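Local coordinates for protein D-mandelate dehydrogenase (Rhodotorula graminis, PDB 2W2K) that probably interconverts D-mandelate and its 2-keto acid with a nicotinamide cofactor, in the manner of D-isomer-specific 2-hydroxyacid dehydrogenases, at residues N108-G113 with L334-G339; M188-Y193 with K204-E209. All coordinates share one frame; numbering follows the deposited sequence.

Contact 1. Residues N108-G113 with L334-G339; sequences NSRGAG and LLTPAG
Two irregular loops meet at one point of their backbones, Asn-108 beside Thr-336, with CA atoms 6.1 Å apart. Segment 108-113 leaves strand 105-107, makes a type II turn from Ser-109 to Ala-112 and ends at Gly-113, the N-cap of helix 114-130; Gly-111 fills the turn position whose positive phi (99°) would press a side chain against the preceding carbonyl. The partner segment follows helix 310-330. Thr-336 carries the junction: its OG1, held between its N and carbonyl carbon (chi1 52°), binds Asn-108 O at 2.7 Å from above the carbonyl plane and has a weak hydrogen bond with Asn-323 of that helix. A weak return bond runs from Asn-108 N to Thr-336 O, and threonine suits the site because the same side chain offers a methyl, CG2, to one face of the Arg-110 guanidinium. The crowded first torsion of Asn-108 (chi1 59°) turns its amide forward along the chain, so that OD1 accepts from Arg-110 N at 3.2 Å from above the amide plane, an Asx turn, while ND2 rests 4.0 Å from CB of Ala-338. In the two-domain dehydrogenase fold, the C-terminal tail returns to edge strand 105-107 of the five-stranded sheet, where Ala-338 pairs with Phe-106 through the backbone. Arg-110 starts out extended and bends at chi3, sliding antiparallel past Thr-336. Water 1 joins its NE to both Asn-108 OD1 and Pro-337 O, and water 2 links its NH2 to the same carbonyl. The Arg-110 side chain lies about 7 Å from that of Ala-173, which binds NAD.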
loop_
_atom_site.group_PDB
_atom_site.type_symbol
_atom_site.label_atom_id
_atom_site.label_comp_id
_atom_site.label_asym_id
_atom_site.label_seq_id
_atom_site.Cartn_x
_atom_site.Cartn_y
_atom_site.Cartn_z
ATOM N N ASN B 108 -4.305 23.864 17.773
ATOM C CA ASN B 108 -3.708 22.557 17.454
ATOM C C ASN B 108 -2.748 22.706 16.245
ATOM O O ASN B 108 -2.318 23.823 15.926
ATOM C CB ASN B 108 -4.788 21.486 17.218
ATOM C CG ASN B 108 -5.749 21.837 16.068
ATOM O OD1 ASN B 108 -5.458 22.677 15.224
ATOM N ND2 ASN B 108 -6.902 21.139 16.022
ATOM N N SER B 109 -2.394 21.592 15.608
ATOM C CA SER B 109 -1.527 21.596 14.429
ATOM C C SER B 109 -2.278 20.924 13.257
ATOM O O SER B 109 -1.706 20.124 12.516
ATOM C CB SER B 109 -0.158 20.921 14.748
ATOM O OG SER B 109 0.530 21.614 15.810
ATOM N N ARG B 110 -3.564 21.273 13.104
ATOM C CA ARG B 110 -4.406 20.797 11.977
ATOM C C ARG B 110 -3.727 20.911 10.591
ATOM O O ARG B 110 -3.188 21.988 10.206
ATOM C CB ARG B 110 -5.780 21.518 11.984
ATOM C CG ARG B 110 -6.698 21.185 10.793
ATOM C CD ARG B 110 -7.981 22.057 10.754
ATOM N NE ARG B 110 -7.710 23.494 10.856
ATOM C CZ ARG B 110 -7.282 24.273 9.859
ATOM N NH1 ARG B 110 -7.050 23.777 8.642
ATOM N NH2 ARG B 110 -7.049 25.554 10.088
ATOM N N GLY B 111 -3.770 19.800 9.845
ATOM C CA GLY B 111 -3.228 19.724 8.490
ATOM C C GLY B 111 -1.848 19.111 8.384
ATOM O O GLY B 111 -1.476 18.633 7.316
ATOM N N ALA B 112 -1.060 19.142 9.475
ATOM C CA ALA B 112 0.362 18.691 9.417
ATOM C C ALA B 112 0.529 17.246 8.950
ATOM O O ALA B 112 1.499 16.928 8.258
ATOM C CB ALA B 112 1.077 18.875 10.792
ATOM N N GLY B 113 -0.387 16.376 9.379
ATOM C CA GLY B 113 -0.328 14.934 9.045
ATOM C C GLY B 113 -1.250 14.467 7.910
ATOM O O GLY B 113 -1.510 13.263 7.799
ATOM N N LEU B 334 -3.683 33.524 15.023
ATOM C CA LEU B 334 -3.225 32.120 14.929
ATOM C C LEU B 334 -3.541 31.523 13.542
ATOM O O LEU B 334 -4.554 31.868 12.915
ATOM C CB LEU B 334 -3.900 31.261 16.029
ATOM C CG LEU B 334 -3.649 31.555 17.533
ATOM C CD1 LEU B 334 -4.629 30.766 18.466
ATOM C CD2 LEU B 334 -2.192 31.298 17.909
ATOM N N LEU B 335 -2.658 30.649 13.070
ATOM C CA LEU B 335 -2.827 29.949 11.781
ATOM C C LEU B 335 -3.836 28.796 11.893
ATOM O O LEU B 335 -4.600 28.522 10.948
ATOM C CB LEU B 335 -1.477 29.416 11.294
ATOM C CG LEU B 335 -0.335 30.395 10.955
ATOM C CD1 LEU B 335 1.005 29.650 10.793
ATOM C CD2 LEU B 335 -0.652 31.253 9.717
ATOM N N THR B 336 -3.842 28.138 13.055
ATOM C CA THR B 336 -4.650 26.918 13.298
ATOM C C THR B 336 -5.429 26.942 14.625
ATOM O O THR B 336 -5.253 26.065 15.473
ATOM C CB THR B 336 -3.792 25.610 13.221
ATOM O OG1 THR B 336 -2.638 25.716 14.086
ATOM C CG2 THR B 336 -3.327 25.332 11.780
ATOM N N PRO B 337 -6.328 27.931 14.802
ATOM C CA PRO B 337 -7.083 27.983 16.050
ATOM C C PRO B 337 -8.046 26.804 16.165
ATOM O O PRO B 337 -8.499 26.262 15.138
ATOM C CB PRO B 337 -7.896 29.271 15.913
ATOM C CG PRO B 337 -8.037 29.470 14.423
ATOM C CD PRO B 337 -6.705 29.030 13.888
ATOM N N ALA B 338 -8.311 26.399 17.406
ATOM C CA ALA B 338 -9.398 25.479 17.731
ATOM C C ALA B 338 -10.136 26.008 18.955
ATOM O O ALA B 338 -9.507 26.367 19.972
ATOM C CB ALA B 338 -8.865 24.054 17.983
ATOM N N GLY B 339 -11.471 26.026 18.876
ATOM C CA GLY B 339 -12.295 26.610 19.932
ATOM C C GLY B 339 -12.458 28.101 19.685
ATOM O O GLY B 339 -12.364 28.546 18.536
HETATM O O HOH W 1 -7.433 24.010 13.742
HETATM O O HOH W 2 -8.653 26.602 12.295
#

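Contact 2. Residues M188-Y193 with K204-E209; sequences MKLVYY and KALGAE
Leu-190 points toward the partner segment, CG anti to the backbone N (chi1 -177°), and its CD2 branch meets both Leu-206 CD1 and the Ala-208 methyl, 3.8 Å from Ala-208 CB. The two leucines cross obliquely, Leu-206 coming from the last turn of helix 200-206. Tyr-192, in the crowded first torsion (chi1 79°), brings ring atom CE2 to within 3.9 Å of Ala-208 CB, so one small methyl fits against both a leucine and a ring; the hydroxyl goes on to Glu-203 and the backbone of Ala-198. Gly-207, with positive phi, ends the helix and turns the chain into the parallel bridge, completing a right-handed beta-alpha-beta unit of the Rossmann domain. Glu-209 N donates to Leu-190 O at 3.2 Å from above the carbonyl plane, whereas Tyr-192 N donates in the plane of the Glu-209 carbonyl, 3.0 Å from Glu-209 O. Water 3 bridges Leu-190 N and Leu-206 O; water 4 donates to both Leu-190 O and Gly-207 O, so two donors grip Leu-190 O. Apolar side chains thus pack on one face, while on the other Val-191 is buried against helix 214-220 and exposed Glu-209 forms a salt bridge with Arg-220.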
loop_
_atom_site.group_PDB
_atom_site.type_symbol
_atom_site.label_atom_id
_atom_site.label_comp_id
_atom_site.label_asym_id
_atom_site.label_seq_id
_atom_site.Cartn_x
_atom_site.Cartn_y
_atom_site.Cartn_z
ATOM N N MET B 188 -10.587 3.512 -8.586
ATOM C CA MET B 188 -11.852 3.257 -7.867
ATOM C C MET B 188 -12.890 4.351 -8.225
ATOM O O MET B 188 -12.540 5.390 -8.836
ATOM C CB MET B 188 -11.635 3.212 -6.320
ATOM C CG MET B 188 -10.633 2.122 -5.783
ATOM S SD MET B 188 -10.663 1.902 -3.970
ATOM C CE MET B 188 -12.177 0.897 -3.855
ATOM N N LYS B 189 -14.154 4.069 -7.892
ATOM C CA LYS B 189 -15.287 5.008 -7.981
ATOM C C LYS B 189 -15.684 5.469 -6.562
ATOM O O LYS B 189 -15.576 4.687 -5.610
ATOM C CB LYS B 189 -16.493 4.327 -8.640
ATOM C CG LYS B 189 -16.231 3.765 -10.059
ATOM C CD LYS B 189 -17.414 2.920 -10.571
ATOM C CE LYS B 189 -17.158 2.451 -12.006
ATOM N N LEU B 190 -16.172 6.709 -6.422
ATOM C CA LEU B 190 -16.432 7.292 -5.085
ATOM C C LEU B 190 -17.927 7.548 -4.798
ATOM O O LEU B 190 -18.601 8.211 -5.588
ATOM C CB LEU B 190 -15.646 8.614 -4.880
ATOM C CG LEU B 190 -15.777 9.305 -3.496
ATOM C CD1 LEU B 190 -15.141 8.483 -2.359
ATOM C CD2 LEU B 190 -15.182 10.720 -3.528
ATOM N N VAL B 191 -18.411 7.005 -3.677
ATOM C CA VAL B 191 -19.732 7.384 -3.078
ATOM C C VAL B 191 -19.453 7.873 -1.653
ATOM O O VAL B 191 -18.556 7.322 -0.978
ATOM C CB VAL B 191 -20.738 6.203 -3.090
ATOM C CG1 VAL B 191 -22.104 6.612 -2.491
ATOM C CG2 VAL B 191 -20.945 5.705 -4.538
ATOM N N TYR B 192 -20.159 8.919 -1.200
ATOM C CA TYR B 192 -19.896 9.466 0.161
ATOM C C TYR B 192 -21.109 9.875 0.998
ATOM O O TYR B 192 -22.156 10.260 0.453
ATOM C CB TYR B 192 -18.894 10.646 0.109
ATOM C CG TYR B 192 -19.472 12.014 -0.316
ATOM C CD1 TYR B 192 -19.749 13.005 0.647
ATOM C CD2 TYR B 192 -19.691 12.330 -1.664
ATOM C CE1 TYR B 192 -20.260 14.264 0.288
ATOM C CE2 TYR B 192 -20.229 13.602 -2.041
ATOM C CZ TYR B 192 -20.498 14.561 -1.053
ATOM O OH TYR B 192 -21.001 15.824 -1.376
ATOM N N TYR B 193 -20.930 9.798 2.320
ATOM C CA TYR B 193 -21.812 10.459 3.303
ATOM C C TYR B 193 -21.009 11.531 4.069
ATOM O O TYR B 193 -19.891 11.253 4.543
ATOM C CB TYR B 193 -22.464 9.459 4.298
ATOM C CG TYR B 193 -23.118 10.206 5.453
ATOM C CD1 TYR B 193 -24.435 10.627 5.373
ATOM C CD2 TYR B 193 -22.367 10.593 6.564
ATOM C CE1 TYR B 193 -25.015 11.408 6.396
ATOM C CE2 TYR B 193 -22.930 11.358 7.588
ATOM C CZ TYR B 193 -24.249 11.751 7.507
ATOM O OH TYR B 193 -24.785 12.530 8.528
ATOM N N LYS B 204 -16.720 17.494 -8.742
ATOM C CA LYS B 204 -16.363 17.328 -10.156
ATOM C C LYS B 204 -15.027 16.583 -10.335
ATOM O O LYS B 204 -14.919 15.709 -11.185
ATOM C CB LYS B 204 -16.331 18.684 -10.884
ATOM N N ALA B 205 -14.036 16.927 -9.517
ATOM C CA ALA B 205 -12.700 16.328 -9.588
ATOM C C ALA B 205 -12.692 14.823 -9.262
ATOM O O ALA B 205 -11.955 14.053 -9.890
ATOM C CB ALA B 205 -11.747 17.072 -8.669
ATOM N N LEU B 206 -13.524 14.417 -8.302
ATOM C CA LEU B 206 -13.513 13.031 -7.796
ATOM C C LEU B 206 -14.599 12.153 -8.401
ATOM O O LEU B 206 -14.606 10.942 -8.192
ATOM C CB LEU B 206 -13.618 13.015 -6.257
ATOM C CG LEU B 206 -12.517 13.694 -5.412
ATOM C CD1 LEU B 206 -12.870 13.684 -3.905
ATOM C CD2 LEU B 206 -11.142 13.041 -5.644
ATOM N N GLY B 207 -15.507 12.763 -9.161
ATOM C CA GLY B 207 -16.705 12.076 -9.635
ATOM C C GLY B 207 -17.562 11.589 -8.471
ATOM O O GLY B 207 -18.120 10.487 -8.531
ATOM N N ALA B 208 -17.662 12.411 -7.420
ATOM C CA ALA B 208 -18.282 12.011 -6.142
ATOM C C ALA B 208 -19.810 11.990 -6.211
ATOM O O ALA B 208 -20.416 12.972 -6.668
ATOM C CB ALA B 208 -17.817 12.952 -5.012
ATOM N N GLU B 209 -20.430 10.874 -5.791
ATOM C CA GLU B 209 -21.897 10.805 -5.660
ATOM C C GLU B 209 -22.283 10.829 -4.173
ATOM O O GLU B 209 -21.852 9.965 -3.431
ATOM C CB GLU B 209 -22.449 9.537 -6.331
ATOM C CG GLU B 209 -23.973 9.410 -6.197
ATOM C CD GLU B 209 -24.529 8.041 -6.607
ATOM O OE1 GLU B 209 -23.823 7.257 -7.283
ATOM O OE2 GLU B 209 -25.691 7.757 -6.239
HETATM O O HOH W 3 -15.839 8.425 -8.810
HETATM O O HOH W 4 -19.279 7.454 -8.070
#

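Overall arrangement
Contact 2 is nested in sequence inside the loop closed by contact 1, yet their centres lie 27 Å apart, for they belong to different sheets. Contact 1 fastens the C-terminal tail to the loop leaving the edge of the five-stranded sheet; contact 2 attaches strand 209-210, the outermost within this chain, to the seven-stranded cofactor-binding sheet. Both are partly buried: Thr-336 and Ser-109 are buried and Arg-110 exposed at contact 1, while Leu-190, Val-191, Tyr-192 and Leu-206 are buried and Glu-209 and Gly-207 exposed at contact 2. Loop meeting loop relies on hydroxyl, amide and water-bridged arginine; the local crossover combines parallel-strand bonds with apolar packing between sheet and helix.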